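Local coordinates for protein taurine:2-oxoglutarate aminotransferase (PDB 6JIX) that probably transfers the amino group of taurine to 2-oxoglutarate, yielding glutamate, with pyridoxal 5'-phosphate as cofactor, at residues A[183-186]-A[187-190]; A[73-76]-A[77-80]; A[301-305]-A[306-310]; A[11-14]-A[15-19]. All coordinates share one frame; numbering follows the deposited sequence.

All four contacts are local and sit at helix ends or, in contact 1, in the loop between two helices. Contacts 2, 3 and 4 are partly buried and touch the second subunit. Contact 1 is a surface contact, touched by no other protein chain, about 52 Å from contact 2 between centres and on the opposite side of the chain's centre. It joins helix 179-182 to helix 190-208, held by two weak bonds, one of them to a carboxylate. Contacts 2 and 4 cover the last turns of helices 66-78 and 8-18 and the exits from them: a glutamine amide closes the first, whereas the second has mostly backbone bonds and a light apolar touch. Contact 3 finishes helix 297-305 with stacked rings and a histidine bond.

Contact 1: A[183-186]-A[187-190]; sequences GYTR and GVDD
D189 turns its carboxylate back to the T185 backbone N, and the two residues exchange a pair of weak hydrogen bonds. T185 N gives its hydrogen to D189 OD2 at 3.1 Å, while D189 N points to T185 O at 3.0 Å, both well bent. The same OD2 lies 3.6 Å from Y184 CB, at the edge of the tyrosine ring and near its plane. Carboxylate and ring are turned almost perpendicular, 84° apart, and the two side chains cross at about a right angle. This close inner part bridges two helices: G183, with positive phi, ends helix 179-182 in a Schellman motif, and D190 begins helix 190-208. Without the carboxylate, as with an alanine here, T185 N would probably lose its side-chain partner and a gap would open beside Y184 CB, the turn resting on the weak bond from D189 N to T185 O. R186 and D190 turn to the rest of the protein, R186 in a salt bridge with E363 and D190 OD2 accepting from E232 N; the Y184 carbonyl oxygen is bound by R382. On the solvent side the packing is thinner. V188 CG2, placed between the backbone N and the carbonyl carbon by a chi1 of -73° that sets CG1 beside N, reaches T185 CB at 3.9 Å, and exposed G187 carries the chain past them.

Contact 2: A[73-76]-A[77-80]; sequences KEQA and DNMC
Q75 O is gripped by two backbone donors as helix 66-78 runs out. M79 N comes nearly in line with the carbonyl bond, 2.8 Å from Q75 O at an N-H...O angle of 165°. N78 N, 3.1 Å from Q75 O, lies above the carbonyl plane instead of on a lone pair. The side chain of Q75 then adds a bond of its own: with CG anti to the backbone N (chi1 -164°) and a bend at chi2, NE2 swings forward and donates to M79 O at 2.9 Å, with that oxygen in the amide plane. N78 runs alongside Q75, their amide planes 86° apart, and its ND2 binds K34 O of the second subunit. On another side of the turn, C80 SG rests 3.7 Å from A76 CA. Just before these donors, in regular helical register, D77 N bonds to K73 O at 3.0 Å. The charges of this pair go across the dimer interface, K73 to D77 of the second subunit and D77 to its K73. Charge is thus probably balanced between subunits, whereas the glutamine amide serves the chain's own exit from the helix by satisfying M79 O.

Contact 3: A[301-305]-A[306-310]; sequences DYFTD and HVLQC
The C-terminal end of helix 297-305 is closed by H306, the first residue to leave helical backbone angles, which turns back on Y302 one turn earlier. Its backbone N and its ring ND1 both donate to one oxygen: H306 N reaches Y302 O at 2.9 Å, in the carbonyl plane, and H306 ND1 reaches Y302 O at 3.0 Å with a straighter N-H...O angle of 154°. The double grip follows from a chi1 of -57°, which lays the imidazole beside its own backbone N, with the oxygen close to the ring plane. The imidazole thereby lies flat over one face of the Y302 ring in an offset stack, centroids 4.0 Å apart and planes only 5° from parallel. Beside it F303 is covered on both faces. L308 CD1 sits over the centre of one, 3.6 Å from the F303 ring centroid in a CH-pi contact, and Y302 CD1 lies over the other; V307 O meets the ring edge in its plane. M20 of the second subunit packs on F303, and Q21 of that subunit on L308. Cut back to an alanine, Y302 is likely to keep the carbonyl grip but to strip H306 of its stacking partner and open a gap over the F303 face. The ND1 bond fixes only which nitrogen carries a hydrogen; the helix C-terminus and D305 OD2, 4.7 Å from H306 ND1, might somewhat favour a second proton on the imidazole.

Contact 4: A[11-14]-A[15-19]; sequences VASL and HSEYV
L14 lays its CD2 methyl against the rim of the Y18 ring, 4.1 Å from Y18 CE2, the two side chains running side by side in the same direction. They belong to the last turn of helix 8-18, which V19 leaves. Y18 N donates to L14 O at 2.8 Å, and a chi1 of -70°, with CG anti to the carbonyl carbon, brings the ring edge round so that L14 O lies in its plane. E17 N is shared weakly between S13 O and L14 O, whereas the preceding H15 N and S16 N make regular helical bonds to V11 O and A12 O. The side chains of H15 and S16 bond beyond the turn, H15 NE2 to Q21 OE1 and S16 OG to G28 O; Q21 lines a glutamate pocket, and a bound glutamate lies about 7 Å from the H15 side chain. The helix also lies on the second subunit: R109 of that subunit binds S16 O and V19 O, and its S92 touches L14 and H15. Over one face of the H15 imidazole, displaced toward the ring's rim, sits V19 CB, 3.6 Å above the plane.

Contact 1: A[183-186]-A[187-190]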
ATOM      1  N   GLY A 183      -5.978  34.942  11.077  1.00 35.26           N
ATOM      2  CA  GLY A 183      -6.528  36.207  11.511  1.00 30.24           C
ATOM      3  C   GLY A 183      -7.748  36.718  10.771  1.00 34.24           C
ATOM      4  O   GLY A 183      -8.160  37.856  11.021  1.00 37.33           O
ATOM      5  N   TYR A 184      -8.331  35.938   9.863  1.00 34.25           N
ATOM      6  CA  TYR A 184      -9.488  36.381   9.088  1.00 38.67           C
ATOM      7  C   TYR A 184     -10.757  35.663   9.553  1.00 36.73           C
ATOM      8  O   TYR A 184     -10.747  34.891  10.519  1.00 32.23           O
ATOM      9  CB  TYR A 184      -9.250  36.170   7.592  1.00 39.92           C
ATOM     10  CG  TYR A 184      -7.913  36.676   7.099  1.00 35.49           C
ATOM     11  CD1 TYR A 184      -7.716  38.019   6.785  1.00 38.99           C
ATOM     12  CD2 TYR A 184      -6.852  35.810   6.945  1.00 35.61           C
ATOM     13  CE1 TYR A 184      -6.485  38.478   6.331  1.00 34.88           C
ATOM     14  CE2 TYR A 184      -5.635  36.250   6.495  1.00 39.55           C
ATOM     15  CZ  TYR A 184      -5.453  37.581   6.188  1.00 40.48           C
ATOM     16  OH  TYR A 184      -4.223  37.987   5.740  1.00 54.77           O
ATOM     17  N   THR A 185     -11.857  35.923   8.842  1.00 38.52           N
ATOM     18  CA  THR A 185     -13.195  35.485   9.248  1.00 43.88           C
ATOM     19  C   THR A 185     -13.963  34.963   8.038  1.00 42.63           C
ATOM     20  O   THR A 185     -14.273  35.738   7.126  1.00 45.42           O
ATOM     21  CB  THR A 185     -13.954  36.634   9.919  1.00 43.32           C
ATOM     22  OG1 THR A 185     -13.143  37.178  10.969  1.00 43.67           O
ATOM     23  CG2 THR A 185     -15.266  36.138  10.499  1.00 35.67           C
ATOM     24  N   ARG A 186     -14.305  33.665   8.057  1.00 39.17           N
ATOM     25  CA  ARG A 186     -14.880  32.993   6.887  1.00 40.99           C
ATOM     26  C   ARG A 186     -16.098  33.715   6.321  1.00 45.79           C
ATOM     27  O   ARG A 186     -16.404  33.588   5.130  1.00 51.44           O
ATOM     28  CB  ARG A 186     -15.234  31.535   7.229  1.00 36.96           C
ATOM     29  CG  ARG A 186     -15.040  30.533   6.072  1.00 39.71           C
ATOM     30  CD  ARG A 186     -14.884  29.077   6.563  1.00 40.89           C
ATOM     31  NE  ARG A 186     -13.907  28.959   7.654  1.00 38.88           N
ATOM     32  CZ  ARG A 186     -12.645  28.547   7.498  1.00 40.14           C
ATOM     33  NH1 ARG A 186     -12.209  28.207   6.291  1.00 37.29           N
ATOM     34  NH2 ARG A 186     -11.805  28.483   8.540  1.00 37.68           N
ATOM     35  N   GLY A 187     -16.826  34.456   7.127  1.00 44.67           N
ATOM     36  CA  GLY A 187     -17.930  35.121   6.474  1.00 49.76           C
ATOM     37  C   GLY A 187     -17.473  36.246   5.554  1.00 55.59           C
ATOM     38  O   GLY A 187     -17.616  36.170   4.333  1.00 53.73           O
ATOM     39  N   VAL A 188     -16.856  37.269   6.134  1.00 52.23           N
ATOM     40  CA  VAL A 188     -16.592  38.540   5.467  1.00 47.07           C
ATOM     41  C   VAL A 188     -15.262  38.646   4.710  1.00 42.52           C
ATOM     42  O   VAL A 188     -14.962  39.708   4.156  1.00 55.52           O
ATOM     43  CB  VAL A 188     -16.728  39.664   6.517  1.00 48.35           C
ATOM     44  CG1 VAL A 188     -18.203  39.879   6.852  1.00 52.12           C
ATOM     45  CG2 VAL A 188     -15.966  39.293   7.809  1.00 42.78           C
ATOM     46  N   ASP A 189     -14.368  37.644   4.794  1.00 46.18           N
ATOM     47  CA  ASP A 189     -12.991  37.907   4.347  1.00 41.91           C
ATOM     48  C   ASP A 189     -12.492  37.099   3.149  1.00 40.28           C
ATOM     49  O   ASP A 189     -11.366  37.335   2.690  1.00 35.51           O
ATOM     50  CB  ASP A 189     -12.026  37.692   5.521  1.00 38.45           C
ATOM     51  CG  ASP A 189     -11.897  38.919   6.367  1.00 41.84           C
ATOM     52  OD1 ASP A 189     -12.082  40.030   5.806  1.00 39.51           O
ATOM     53  OD2 ASP A 189     -11.661  38.776   7.587  1.00 41.79           O
ATOM     54  N   ASP A 190     -13.331  36.268   2.540  1.00 35.76           N
ATOM     55  CA  ASP A 190     -12.831  35.287   1.589  1.00 27.69           C
ATOM     56  C   ASP A 190     -12.193  35.925   0.365  1.00 29.49           C
ATOM     57  O   ASP A 190     -11.157  35.447  -0.103  1.00 28.65           O
ATOM     58  CB  ASP A 190     -13.955  34.344   1.155  1.00 34.51           C
ATOM     59  CG  ASP A 190     -14.525  33.568   2.305  1.00 37.96           C
ATOM     60  OD1 ASP A 190     -14.273  33.968   3.469  1.00 43.09           O
ATOM     61  OD2 ASP A 190     -15.219  32.567   2.047  1.00 37.07           O
TER

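Contact 2: A[73-76]-A[77-80]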
ATOM      1  N   LYS A  73     -18.115 -11.867   1.396  1.00 28.95           N
ATOM      2  CA  LYS A  73     -18.262 -13.314   1.511  1.00 22.22           C
ATOM      3  C   LYS A  73     -18.567 -13.953   0.165  1.00 26.60           C
ATOM      4  O   LYS A  73     -18.001 -14.998  -0.173  1.00 31.04           O
ATOM      5  CB  LYS A  73     -19.347 -13.649   2.523  1.00 23.63           C
ATOM      6  CG  LYS A  73     -19.171 -12.938   3.846  1.00 24.94           C
ATOM      7  CD  LYS A  73     -19.719 -13.744   4.998  1.00 28.15           C
ATOM      8  CE  LYS A  73     -21.165 -13.400   5.275  1.00 22.96           C
ATOM      9  NZ  LYS A  73     -21.735 -14.309   6.315  1.00 25.27           N
ATOM     10  N   GLU A  74     -19.429 -13.330  -0.636  1.00 25.86           N
ATOM     11  CA  GLU A  74     -19.729 -13.898  -1.946  1.00 25.72           C
ATOM     12  C   GLU A  74     -18.488 -13.918  -2.824  1.00 29.81           C
ATOM     13  O   GLU A  74     -18.235 -14.894  -3.539  1.00 32.03           O
ATOM     14  CB  GLU A  74     -20.866 -13.129  -2.614  1.00 27.95           C
ATOM     15  CG  GLU A  74     -22.269 -13.586  -2.149  1.00 41.51           C
ATOM     16  CD  GLU A  74     -23.288 -12.434  -2.051  1.00 51.80           C
ATOM     17  OE1 GLU A  74     -23.128 -11.403  -2.754  1.00 52.15           O
ATOM     18  OE2 GLU A  74     -24.252 -12.555  -1.262  1.00 47.95           O
ATOM     19  N   GLN A  75     -17.699 -12.844  -2.791  1.00 31.42           N
ATOM     20  CA  GLN A  75     -16.485 -12.834  -3.594  1.00 27.67           C
ATOM     21  C   GLN A  75     -15.484 -13.860  -3.072  1.00 29.31           C
ATOM     22  O   GLN A  75     -14.787 -14.512  -3.861  1.00 32.01           O
ATOM     23  CB  GLN A  75     -15.873 -11.434  -3.616  1.00 22.64           C
ATOM     24  CG  GLN A  75     -14.858 -11.261  -4.718  1.00 26.12           C
ATOM     25  CD  GLN A  75     -15.397 -11.745  -6.053  1.00 29.92           C
ATOM     26  OE1 GLN A  75     -16.536 -11.449  -6.411  1.00 28.98           O
ATOM     27  NE2 GLN A  75     -14.588 -12.505  -6.788  1.00 28.02           N
ATOM     28  N   ALA A  76     -15.400 -14.015  -1.746  1.00 24.67           N
ATOM     29  CA  ALA A  76     -14.487 -14.996  -1.163  1.00 25.23           C
ATOM     30  C   ALA A  76     -14.869 -16.430  -1.526  1.00 34.14           C
ATOM     31  O   ALA A  76     -14.001 -17.314  -1.538  1.00 32.39           O
ATOM     32  CB  ALA A  76     -14.429 -14.838   0.351  1.00 20.76           C
ATOM     33  N   ASP A  77     -16.152 -16.695  -1.802  1.00 30.57           N
ATOM     34  CA  ASP A  77     -16.538 -18.041  -2.221  1.00 32.09           C
ATOM     35  C   ASP A  77     -16.199 -18.313  -3.679  1.00 31.48           C
ATOM     36  O   ASP A  77     -16.170 -19.475  -4.087  1.00 39.21           O
ATOM     37  CB  ASP A  77     -18.041 -18.272  -2.006  1.00 28.78           C
ATOM     38  CG  ASP A  77     -18.400 -18.487  -0.547  1.00 31.50           C
ATOM     39  OD1 ASP A  77     -19.418 -17.912  -0.094  1.00 39.83           O
ATOM     40  OD2 ASP A  77     -17.673 -19.223   0.152  1.00 27.76           O
ATOM     41  N   ASN A  78     -15.940 -17.273  -4.468  1.00 29.69           N
ATOM     42  CA  ASN A  78     -15.592 -17.423  -5.873  1.00 29.23           C
ATOM     43  C   ASN A  78     -14.089 -17.318  -6.102  1.00 36.39           C
ATOM     44  O   ASN A  78     -13.446 -18.268  -6.566  1.00 33.87           O
ATOM     45  CB  ASN A  78     -16.308 -16.360  -6.712  1.00 31.67           C
ATOM     46  CG  ASN A  78     -15.991 -16.490  -8.186  1.00 40.96           C
ATOM     47  OD1 ASN A  78     -16.231 -17.544  -8.786  1.00 55.07           O
ATOM     48  ND2 ASN A  78     -15.409 -15.441  -8.774  1.00 36.63           N
ATOM     49  N   MET A  79     -13.514 -16.165  -5.769  1.00 32.12           N
ATOM     50  CA  MET A  79     -12.159 -15.837  -6.169  1.00 27.32           C
ATOM     51  C   MET A  79     -11.690 -14.648  -5.348  1.00 28.63           C
ATOM     52  O   MET A  79     -12.120 -13.515  -5.595  1.00 31.73           O
ATOM     53  CB  MET A  79     -12.146 -15.536  -7.670  1.00 27.65           C
ATOM     54  CG  MET A  79     -10.797 -15.439  -8.311  1.00 27.21           C
ATOM     55  SD  MET A  79     -10.902 -15.496 -10.119  1.00 35.36           S
ATOM     56  CE  MET A  79     -11.758 -13.991 -10.565  1.00 23.55           C
ATOM     57  N   CYS A  80     -10.841 -14.896  -4.348  1.00 25.25           N
ATOM     58  CA  CYS A  80     -10.372 -13.813  -3.481  1.00 28.33           C
ATOM     59  C   CYS A  80      -9.432 -12.861  -4.220  1.00 30.24           C
ATOM     60  O   CYS A  80      -9.450 -11.648  -3.967  1.00 27.52           O
ATOM     61  CB  CYS A  80      -9.667 -14.380  -2.248  1.00 27.43           C
ATOM     62  SG  CYS A  80     -10.761 -15.124  -1.012  1.00 30.83           S
TER

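Contact 3: A[301-305]-A[306-310]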
ATOM      1  N   ASP A 301      -5.413   8.737 -22.602  1.00 35.42           N
ATOM      2  CA  ASP A 301      -4.848   8.736 -23.950  1.00 34.48           C
ATOM      3  C   ASP A 301      -3.333   8.654 -23.908  1.00 32.16           C
ATOM      4  O   ASP A 301      -2.730   7.903 -24.680  1.00 35.25           O
ATOM      5  CB  ASP A 301      -5.262  10.001 -24.709  1.00 36.32           C
ATOM      6  CG  ASP A 301      -6.687   9.935 -25.254  1.00 40.71           C
ATOM      7  OD1 ASP A 301      -7.316   8.848 -25.202  1.00 40.06           O
ATOM      8  OD2 ASP A 301      -7.171  10.984 -25.735  1.00 38.41           O
ATOM      9  N   TYR A 302      -2.697   9.429 -23.028  1.00 31.68           N
ATOM     10  CA  TYR A 302      -1.240   9.387 -22.962  1.00 34.37           C
ATOM     11  C   TYR A 302      -0.753   7.959 -22.756  1.00 35.22           C
ATOM     12  O   TYR A 302       0.183   7.502 -23.421  1.00 37.98           O
ATOM     13  CB  TYR A 302      -0.701  10.293 -21.844  1.00 31.83           C
ATOM     14  CG  TYR A 302       0.817  10.286 -21.820  1.00 30.69           C
ATOM     15  CD1 TYR A 302       1.523   9.329 -21.093  1.00 31.79           C
ATOM     16  CD2 TYR A 302       1.541  11.193 -22.571  1.00 26.25           C
ATOM     17  CE1 TYR A 302       2.912   9.297 -21.100  1.00 32.86           C
ATOM     18  CE2 TYR A 302       2.929  11.173 -22.587  1.00 28.40           C
ATOM     19  CZ  TYR A 302       3.615  10.229 -21.853  1.00 33.81           C
ATOM     20  OH  TYR A 302       4.999  10.216 -21.882  1.00 33.24           O
ATOM     21  N   PHE A 303      -1.384   7.236 -21.838  1.00 38.19           N
ATOM     22  CA  PHE A 303      -0.966   5.880 -21.512  1.00 37.90           C
ATOM     23  C   PHE A 303      -1.585   4.832 -22.436  1.00 37.49           C
ATOM     24  O   PHE A 303      -1.404   3.631 -22.213  1.00 36.65           O
ATOM     25  CB  PHE A 303      -1.255   5.602 -20.028  1.00 30.17           C
ATOM     26  CG  PHE A 303      -0.360   6.384 -19.107  1.00 31.28           C
ATOM     27  CD1 PHE A 303       1.015   6.127 -19.065  1.00 35.92           C
ATOM     28  CD2 PHE A 303      -0.864   7.413 -18.330  1.00 31.71           C
ATOM     29  CE1 PHE A 303       1.863   6.863 -18.240  1.00 30.80           C
ATOM     30  CE2 PHE A 303      -0.024   8.160 -17.505  1.00 29.30           C
ATOM     31  CZ  PHE A 303       1.342   7.887 -17.465  1.00 30.79           C
ATOM     32  N   THR A 304      -2.322   5.257 -23.459  1.00 36.17           N
ATOM     33  CA  THR A 304      -2.569   4.360 -24.577  1.00 35.78           C
ATOM     34  C   THR A 304      -1.367   4.324 -25.519  1.00 37.89           C
ATOM     35  O   THR A 304      -1.007   3.252 -26.011  1.00 42.31           O
ATOM     36  CB  THR A 304      -3.842   4.779 -25.323  1.00 38.11           C
ATOM     37  OG1 THR A 304      -4.937   4.883 -24.404  1.00 34.92           O
ATOM     38  CG2 THR A 304      -4.200   3.762 -26.372  1.00 32.89           C
ATOM     39  N   ASP A 305      -0.698   5.471 -25.733  1.00 39.55           N
ATOM     40  CA  ASP A 305       0.504   5.548 -26.567  1.00 36.69           C
ATOM     41  C   ASP A 305       1.787   5.216 -25.821  1.00 38.47           C
ATOM     42  O   ASP A 305       2.792   4.908 -26.470  1.00 41.13           O
ATOM     43  CB  ASP A 305       0.715   6.950 -27.165  1.00 40.38           C
ATOM     44  CG  ASP A 305      -0.508   7.504 -27.853  1.00 48.41           C
ATOM     45  OD1 ASP A 305      -0.991   6.872 -28.818  1.00 58.00           O
ATOM     46  OD2 ASP A 305      -0.960   8.601 -27.444  1.00 54.60           O
ATOM     47  N   HIS A 306       1.818   5.374 -24.499  1.00 37.59           N
ATOM     48  CA  HIS A 306       3.023   5.142 -23.714  1.00 37.93           C
ATOM     49  C   HIS A 306       2.758   4.119 -22.620  1.00 35.15           C
ATOM     50  O   HIS A 306       1.642   3.998 -22.108  1.00 37.23           O
ATOM     51  CB  HIS A 306       3.552   6.434 -23.100  1.00 36.75           C
ATOM     52  CG  HIS A 306       3.835   7.498 -24.108  1.00 37.11           C
ATOM     53  ND1 HIS A 306       2.835   8.234 -24.707  1.00 31.15           N
ATOM     54  CD2 HIS A 306       5.002   7.937 -24.640  1.00 36.51           C
ATOM     55  CE1 HIS A 306       3.377   9.091 -25.555  1.00 33.87           C
ATOM     56  NE2 HIS A 306       4.689   8.932 -25.532  1.00 28.47           N
ATOM     57  N   VAL A 307       3.798   3.365 -22.283  1.00 35.59           N
ATOM     58  CA  VAL A 307       3.680   2.358 -21.239  1.00 36.44           C
ATOM     59  C   VAL A 307       3.462   3.048 -19.903  1.00 33.86           C
ATOM     60  O   VAL A 307       4.198   3.974 -19.537  1.00 39.51           O
ATOM     61  CB  VAL A 307       4.928   1.462 -21.218  1.00 32.48           C
ATOM     62  CG1 VAL A 307       4.940   0.604 -19.979  1.00 34.65           C
ATOM     63  CG2 VAL A 307       4.969   0.602 -22.458  1.00 21.41           C
ATOM     64  N   LEU A 308       2.434   2.620 -19.179  1.00 30.21           N
ATOM     65  CA  LEU A 308       2.224   3.079 -17.807  1.00 33.16           C
ATOM     66  C   LEU A 308       3.244   2.393 -16.907  1.00 31.05           C
ATOM     67  O   LEU A 308       3.047   1.252 -16.485  1.00 37.80           O
ATOM     68  CB  LEU A 308       0.800   2.769 -17.351  1.00 29.73           C
ATOM     69  CG  LEU A 308       0.527   3.109 -15.889  1.00 25.14           C
ATOM     70  CD1 LEU A 308       0.622   4.603 -15.709  1.00 26.00           C
ATOM     71  CD2 LEU A 308      -0.833   2.609 -15.466  1.00 25.91           C
ATOM     72  N   GLN A 309       4.324   3.093 -16.564  1.00 26.63           N
ATOM     73  CA  GLN A 309       5.381   2.508 -15.736  1.00 27.69           C
ATOM     74  C   GLN A 309       5.037   2.615 -14.242  1.00 28.54           C
ATOM     75  O   GLN A 309       5.808   3.121 -13.421  1.00 27.62           O
ATOM     76  CB  GLN A 309       6.715   3.168 -16.067  1.00 25.09           C
ATOM     77  CG  GLN A 309       7.125   3.042 -17.550  1.00 26.62           C
ATOM     78  CD  GLN A 309       7.599   1.625 -17.951  1.00 27.96           C
ATOM     79  OE1 GLN A 309       7.321   0.634 -17.267  1.00 32.86           O
ATOM     80  NE2 GLN A 309       8.305   1.533 -19.072  1.00 34.90           N
ATOM     81  N   CYS A 310       3.854   2.084 -13.906  1.00 24.62           N
ATOM     82  CA  CYS A 310       3.333   1.989 -12.551  1.00 24.06           C
ATOM     83  C   CYS A 310       2.721   0.617 -12.377  1.00 26.97           C
ATOM     84  O   CYS A 310       2.193   0.041 -13.332  1.00 25.69           O
ATOM     85  CB  CYS A 310       2.239   3.020 -12.270  1.00 27.26           C
ATOM     86  SG  CYS A 310       2.780   4.729 -12.346  1.00 27.63           S
TER

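Contact 4: A[11-14]-A[15-19]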
ATOM      1  N   VAL A  11      -5.510 -10.306  24.415  1.00 37.65           N
ATOM      2  CA  VAL A  11      -5.415  -9.590  23.148  1.00 35.77           C
ATOM      3  C   VAL A  11      -4.626  -8.298  23.319  1.00 40.64           C
ATOM      4  O   VAL A  11      -3.775  -7.960  22.485  1.00 39.24           O
ATOM      5  CB  VAL A  11      -6.821  -9.328  22.575  1.00 37.07           C
ATOM      6  CG1 VAL A  11      -6.801  -8.127  21.646  1.00 34.67           C
ATOM      7  CG2 VAL A  11      -7.340 -10.565  21.850  1.00 33.23           C
ATOM      8  N   ALA A  12      -4.884  -7.560  24.405  1.00 38.92           N
ATOM      9  CA  ALA A  12      -4.175  -6.304  24.641  1.00 33.63           C
ATOM     10  C   ALA A  12      -2.723  -6.534  25.034  1.00 36.32           C
ATOM     11  O   ALA A  12      -1.851  -5.730  24.675  1.00 37.86           O
ATOM     12  CB  ALA A  12      -4.885  -5.503  25.736  1.00 28.12           C
ATOM     13  N   SER A  13      -2.449  -7.622  25.755  1.00 34.18           N
ATOM     14  CA  SER A  13      -1.087  -7.957  26.151  1.00 32.63           C
ATOM     15  C   SER A  13      -0.239  -8.320  24.938  1.00 39.79           C
ATOM     16  O   SER A  13       0.899  -7.853  24.805  1.00 42.80           O
ATOM     17  CB  SER A  13      -1.111  -9.095  27.175  1.00 37.32           C
ATOM     18  OG  SER A  13       0.030  -9.938  27.055  1.00 49.16           O
ATOM     19  N   LEU A  14      -0.762  -9.189  24.063  1.00 38.17           N
ATOM     20  CA  LEU A  14      -0.030  -9.573  22.859  1.00 37.44           C
ATOM     21  C   LEU A  14       0.225  -8.368  21.958  1.00 37.29           C
ATOM     22  O   LEU A  14       1.296  -8.251  21.352  1.00 38.52           O
ATOM     23  CB  LEU A  14      -0.785 -10.672  22.109  1.00 36.91           C
ATOM     24  CG  LEU A  14      -0.768 -11.987  22.885  1.00 37.69           C
ATOM     25  CD1 LEU A  14      -0.740 -13.151  21.949  1.00 36.43           C
ATOM     26  CD2 LEU A  14       0.450 -12.010  23.778  1.00 39.23           C
ATOM     27  N   HIS A  15      -0.753  -7.470  21.840  1.00 36.41           N
ATOM     28  CA  HIS A  15      -0.537  -6.264  21.047  1.00 36.82           C
ATOM     29  C   HIS A  15       0.583  -5.417  21.645  1.00 37.84           C
ATOM     30  O   HIS A  15       1.479  -4.955  20.930  1.00 33.87           O
ATOM     31  CB  HIS A  15      -1.834  -5.452  20.935  1.00 32.79           C
ATOM     32  CG  HIS A  15      -1.650  -4.114  20.277  1.00 36.57           C
ATOM     33  ND1 HIS A  15      -2.082  -3.850  18.994  1.00 29.76           N
ATOM     34  CD2 HIS A  15      -1.071  -2.972  20.723  1.00 32.40           C
ATOM     35  CE1 HIS A  15      -1.773  -2.604  18.678  1.00 30.23           C
ATOM     36  NE2 HIS A  15      -1.162  -2.048  19.709  1.00 30.72           N
ATOM     37  N   SER A  16       0.537  -5.195  22.963  1.00 40.30           N
ATOM     38  CA  SER A  16       1.534  -4.356  23.620  1.00 39.63           C
ATOM     39  C   SER A  16       2.935  -4.922  23.485  1.00 35.51           C
ATOM     40  O   SER A  16       3.916  -4.170  23.525  1.00 36.31           O
ATOM     41  CB  SER A  16       1.188  -4.200  25.098  1.00 35.02           C
ATOM     42  OG  SER A  16       0.430  -3.032  25.298  1.00 42.99           O
ATOM     43  N   GLU A  17       3.044  -6.234  23.310  1.00 34.68           N
ATOM     44  CA  GLU A  17       4.312  -6.946  23.323  1.00 34.59           C
ATOM     45  C   GLU A  17       4.855  -7.235  21.928  1.00 35.71           C
ATOM     46  O   GLU A  17       6.077  -7.246  21.740  1.00 34.24           O
ATOM     47  CB  GLU A  17       4.140  -8.259  24.094  1.00 41.36           C
ATOM     48  CG  GLU A  17       5.397  -8.879  24.694  1.00 50.33           C
ATOM     49  CD  GLU A  17       5.142 -10.288  25.250  1.00 54.66           C
ATOM     50  OE1 GLU A  17       6.103 -11.097  25.272  1.00 55.69           O
ATOM     51  OE2 GLU A  17       3.981 -10.581  25.653  1.00 49.78           O
ATOM     52  N   TYR A  18       3.976  -7.463  20.946  1.00 34.64           N
ATOM     53  CA  TYR A  18       4.373  -7.995  19.650  1.00 33.39           C
ATOM     54  C   TYR A  18       3.967  -7.148  18.451  1.00 27.99           C
ATOM     55  O   TYR A  18       4.456  -7.413  17.350  1.00 26.96           O
ATOM     56  CB  TYR A  18       3.781  -9.400  19.451  1.00 33.23           C
ATOM     57  CG  TYR A  18       4.378 -10.473  20.320  1.00 34.15           C
ATOM     58  CD1 TYR A  18       5.526 -11.146  19.932  1.00 32.72           C
ATOM     59  CD2 TYR A  18       3.783 -10.830  21.521  1.00 39.51           C
ATOM     60  CE1 TYR A  18       6.076 -12.138  20.724  1.00 39.20           C
ATOM     61  CE2 TYR A  18       4.329 -11.831  22.324  1.00 46.92           C
ATOM     62  CZ  TYR A  18       5.476 -12.479  21.918  1.00 44.10           C
ATOM     63  OH  TYR A  18       6.025 -13.472  22.695  1.00 49.32           O
ATOM     64  N   VAL A  19       3.059  -6.189  18.609  1.00 30.43           N
ATOM     65  CA  VAL A  19       2.551  -5.371  17.505  1.00 30.73           C
ATOM     66  C   VAL A  19       3.344  -4.076  17.447  1.00 30.93           C
ATOM     67  O   VAL A  19       3.625  -3.464  18.484  1.00 27.77           O
ATOM     68  CB  VAL A  19       1.044  -5.069  17.670  1.00 28.62           C
ATOM     69  CG1 VAL A  19       0.552  -4.153  16.555  1.00 27.41           C
ATOM     70  CG2 VAL A  19       0.222  -6.348  17.720  1.00 30.12           C
TER